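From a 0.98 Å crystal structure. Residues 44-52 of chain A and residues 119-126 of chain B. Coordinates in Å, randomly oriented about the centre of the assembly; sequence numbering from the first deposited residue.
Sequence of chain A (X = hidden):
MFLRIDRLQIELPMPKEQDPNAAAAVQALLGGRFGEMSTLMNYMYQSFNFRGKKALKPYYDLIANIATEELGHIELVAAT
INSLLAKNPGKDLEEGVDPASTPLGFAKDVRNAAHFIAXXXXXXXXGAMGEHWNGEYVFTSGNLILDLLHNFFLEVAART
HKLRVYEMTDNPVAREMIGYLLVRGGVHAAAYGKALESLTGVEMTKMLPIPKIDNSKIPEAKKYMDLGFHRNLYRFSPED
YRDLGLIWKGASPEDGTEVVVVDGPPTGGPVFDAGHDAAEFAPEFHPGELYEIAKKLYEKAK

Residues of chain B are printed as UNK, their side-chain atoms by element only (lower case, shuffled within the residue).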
# COMPACT_ATOMS: atom_id res chain seq x y z
N MET A 44 -8.08 21.20 -2.83
CA MET A 44 -9.21 20.89 -3.68
C MET A 44 -10.31 20.25 -2.86
O MET A 44 -11.47 20.68 -2.89
CB MET A 44 -8.78 20.01 -4.82
CG MET A 44 -9.73 19.91 -5.90
SD MET A 44 -10.12 21.45 -6.76
CE MET A 44 -8.86 21.67 -7.48
N TYR A 45 -9.99 19.15 -2.14
CA TYR A 45 -11.03 18.48 -1.36
C TYR A 45 -11.55 19.35 -0.24
O TYR A 45 -12.75 19.34 0.04
CB TYR A 45 -10.56 17.11 -0.89
CG TYR A 45 -10.68 16.09 -2.00
CD1 TYR A 45 -11.80 15.29 -2.14
CD2 TYR A 45 -9.72 15.95 -2.99
CE1 TYR A 45 -11.95 14.44 -3.18
CE2 TYR A 45 -9.85 15.09 -4.08
CZ TYR A 45 -11.00 14.33 -4.13
OH TYR A 45 -11.16 13.42 -5.18
N GLN A 46 -10.67 20.11 0.45
CA GLN A 46 -11.19 21.01 1.46
C GLN A 46 -12.20 21.98 0.85
O GLN A 46 -13.22 22.32 1.44
CB GLN A 46 -10.06 21.80 2.15
CG GLN A 46 -9.23 20.92 3.07
CD GLN A 46 -7.97 21.64 3.50
OE1 GLN A 46 -7.87 22.85 3.32
NE2 GLN A 46 -7.01 20.93 4.06
N SER A 47 -11.89 22.49 -0.38
CA SER A 47 -12.80 23.41 -1.00
C SER A 47 -14.13 22.75 -1.34
O SER A 47 -15.21 23.35 -1.15
CB SER A 47 -12.18 24.08 -2.22
OG SER A 47 -12.11 23.28 -3.39
N PHE A 48 -14.11 21.50 -1.82
CA PHE A 48 -15.37 20.79 -2.08
C PHE A 48 -16.17 20.65 -0.79
O PHE A 48 -17.40 20.84 -0.75
CB PHE A 48 -15.10 19.40 -2.67
CG PHE A 48 -14.33 19.38 -3.98
CD1 PHE A 48 -14.26 20.46 -4.83
CD2 PHE A 48 -13.71 18.18 -4.35
CE1 PHE A 48 -13.58 20.37 -6.04
CE2 PHE A 48 -13.05 18.10 -5.57
CZ PHE A 48 -12.98 19.18 -6.40
N ASN A 49 -15.45 20.25 0.27
CA ASN A 49 -16.07 19.83 1.53
C ASN A 49 -16.38 21.00 2.47
O ASN A 49 -16.90 20.78 3.56
CB ASN A 49 -15.11 18.86 2.22
CG ASN A 49 -14.91 17.56 1.45
OD1 ASN A 49 -13.88 16.82 1.82
ND2 ASN A 49 -15.72 17.21 0.58
N PHE A 50 -16.11 22.22 2.04
CA PHE A 50 -16.19 23.39 2.91
C PHE A 50 -17.62 23.64 3.34
O PHE A 50 -18.52 23.75 2.51
CB PHE A 50 -15.61 24.59 2.12
CG PHE A 50 -15.27 25.78 2.96
CD1 PHE A 50 -16.28 26.66 3.41
CD2 PHE A 50 -13.97 26.06 3.30
CE1 PHE A 50 -15.96 27.79 4.16
CE2 PHE A 50 -13.66 27.20 4.05
CZ PHE A 50 -14.64 28.05 4.46
N ARG A 51 -17.82 23.82 4.64
CA ARG A 51 -19.13 24.17 5.19
C ARG A 51 -19.13 25.64 5.55
O ARG A 51 -18.19 26.16 6.15
CB ARG A 51 -19.41 23.32 6.43
CG ARG A 51 -19.60 21.84 6.09
CD ARG A 51 -19.46 21.02 7.34
NE ARG A 51 -19.57 19.59 7.12
CZ ARG A 51 -20.68 18.88 7.19
NH1 ARG A 51 -21.84 19.45 7.46
NH2 ARG A 51 -20.64 17.58 7.00
N GLY A 52 -20.21 26.31 5.15
CA GLY A 52 -20.28 27.74 5.36
C GLY A 52 -19.61 28.51 4.21
O GLY A 52 -18.89 29.48 4.42
N UNK B 119 -13.02 12.31 8.04
CA UNK B 119 -13.79 13.39 7.48
C UNK B 119 -14.73 13.95 8.54
O UNK B 119 -15.10 13.30 9.51
N UNK B 120 -15.15 15.20 8.32
CA UNK B 120 -16.21 15.79 9.10
C UNK B 120 -17.56 15.52 8.42
O UNK B 120 -18.23 16.45 7.97
N UNK B 121 -17.91 14.23 8.31
CA UNK B 121 -19.05 13.81 7.49
C UNK B 121 -18.90 14.42 6.08
O UNK B 121 -19.80 15.09 5.58
c UNK B 121 -20.38 14.12 8.12
N UNK B 122 -17.77 14.13 5.42
CA UNK B 122 -17.51 14.65 4.08
C UNK B 122 -16.73 13.64 3.26
O UNK B 122 -16.21 12.63 3.77
c UNK B 122 -16.83 16.03 4.14
n UNK B 122 -15.44 16.88 5.88
o UNK B 122 -14.50 15.32 4.57
c UNK B 122 -15.53 16.10 4.94
N UNK B 123 -16.64 13.95 1.95
CA UNK B 123 -15.97 13.08 1.01
C UNK B 123 -14.50 12.93 1.36
O UNK B 123 -13.87 13.80 1.95
o UNK B 123 -15.25 14.76 -0.67
c UNK B 123 -16.10 13.67 -0.41
N UNK B 124 -13.96 11.77 0.95
CA UNK B 124 -12.56 11.42 1.13
C UNK B 124 -12.00 10.90 -0.19
O UNK B 124 -12.75 10.58 -1.13
c UNK B 124 -11.97 11.98 4.18
c UNK B 124 -12.91 9.67 4.59
c UNK B 124 -12.88 10.85 3.63
c UNK B 124 -12.40 10.39 2.27
N UNK B 125 -10.68 10.80 -0.29
CA UNK B 125 -10.02 10.47 -1.58
C UNK B 125 -9.81 8.95 -1.65
O UNK B 125 -8.68 8.44 -1.53
c UNK B 125 -8.75 11.28 -1.79
c UNK B 125 -8.95 12.75 -1.44
c UNK B 125 -8.29 11.13 -3.22
N UNK B 126 -10.91 8.22 -1.79
CA UNK B 126 -10.94 6.79 -1.57
C UNK B 126 -12.13 6.18 -2.34
O UNK B 126 -13.00 6.89 -2.86
c UNK B 126 -12.32 6.89 0.53
c UNK B 126 -11.04 6.41 -0.08
s UNK B 126 -12.59 6.38 2.25
c UNK B 126 -11.06 6.74 3.06

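Position 119 has backbone atoms and no side-chain atoms. Nothing of the chain A stretch touches it. The residue is Gly B119.

Position 120 also lacks side-chain atoms. Its carbonyl O accepts a hydrogen bond from Arg A51 NH2 at 2.8 Å. With no CB, it is Gly B120.

Position 121 carries a single carbon, the CB. That atom lies 3.6 Å from Arg A51 NH2. The carbonyl O of the same position is 3.0 Å from Arg A51 NH2, near the plane of the guanidinium. One carbon alone means Ala B121.

Position 122 has two carbons, the second bearing one oxygen and one nitrogen. This is a short side chain ending in an amide, and its CA-to-CB bond points toward chain A. It meets the side chain of Asn A49, and the two CA atoms are 6.0 Å apart. The residue is Asn B122. Both amides are probably turned over in the model.

Position 123 has one carbon followed by one oxygen. The oxygen sits at the edge of the Tyr A45 ring, 3.8 Å from Tyr A45 CD1. It also approaches the amide end of Asn A49. A one-carbon side chain ending in a single oxygen is a hydroxymethyl group: Ser B123.

Position 124 has four carbons, forked at the second. Its CA-to-CB bond points away from chain A, and the side chain makes no contact with the chain A stretch. Its backbone O is 4.4 Å from Tyr A45 CE1. The fork beyond CB identifies Leu B124.

Position 125 has three carbons, with the branch at CB. One methyl lies over a face of the Tyr A45 ring, 3.6 Å from Tyr A45 CD2. The beta branch with no other element gives Val B125, and the methyl is CG2.

Position 126 has an unbranched chain of two carbons, a sulfur and a carbon. It is out of reach of the chain A stretch. The thioether identifies Met B126.

The contact joins a helix of chain A, and the loop after it, to an irregular segment of chain B. Val B125 CG2 packs almost directly above the Tyr A45 ring centre, only 6° off the ring normal, in a CH-pi contact. Asn A49, one helical turn on, faces Asn B122 and Ser B123. Arg A51 then reaches the backbone of Gly B120. The contact thus runs from apolar packing to polar groups.

Chain B 119-126: GGANSLVM
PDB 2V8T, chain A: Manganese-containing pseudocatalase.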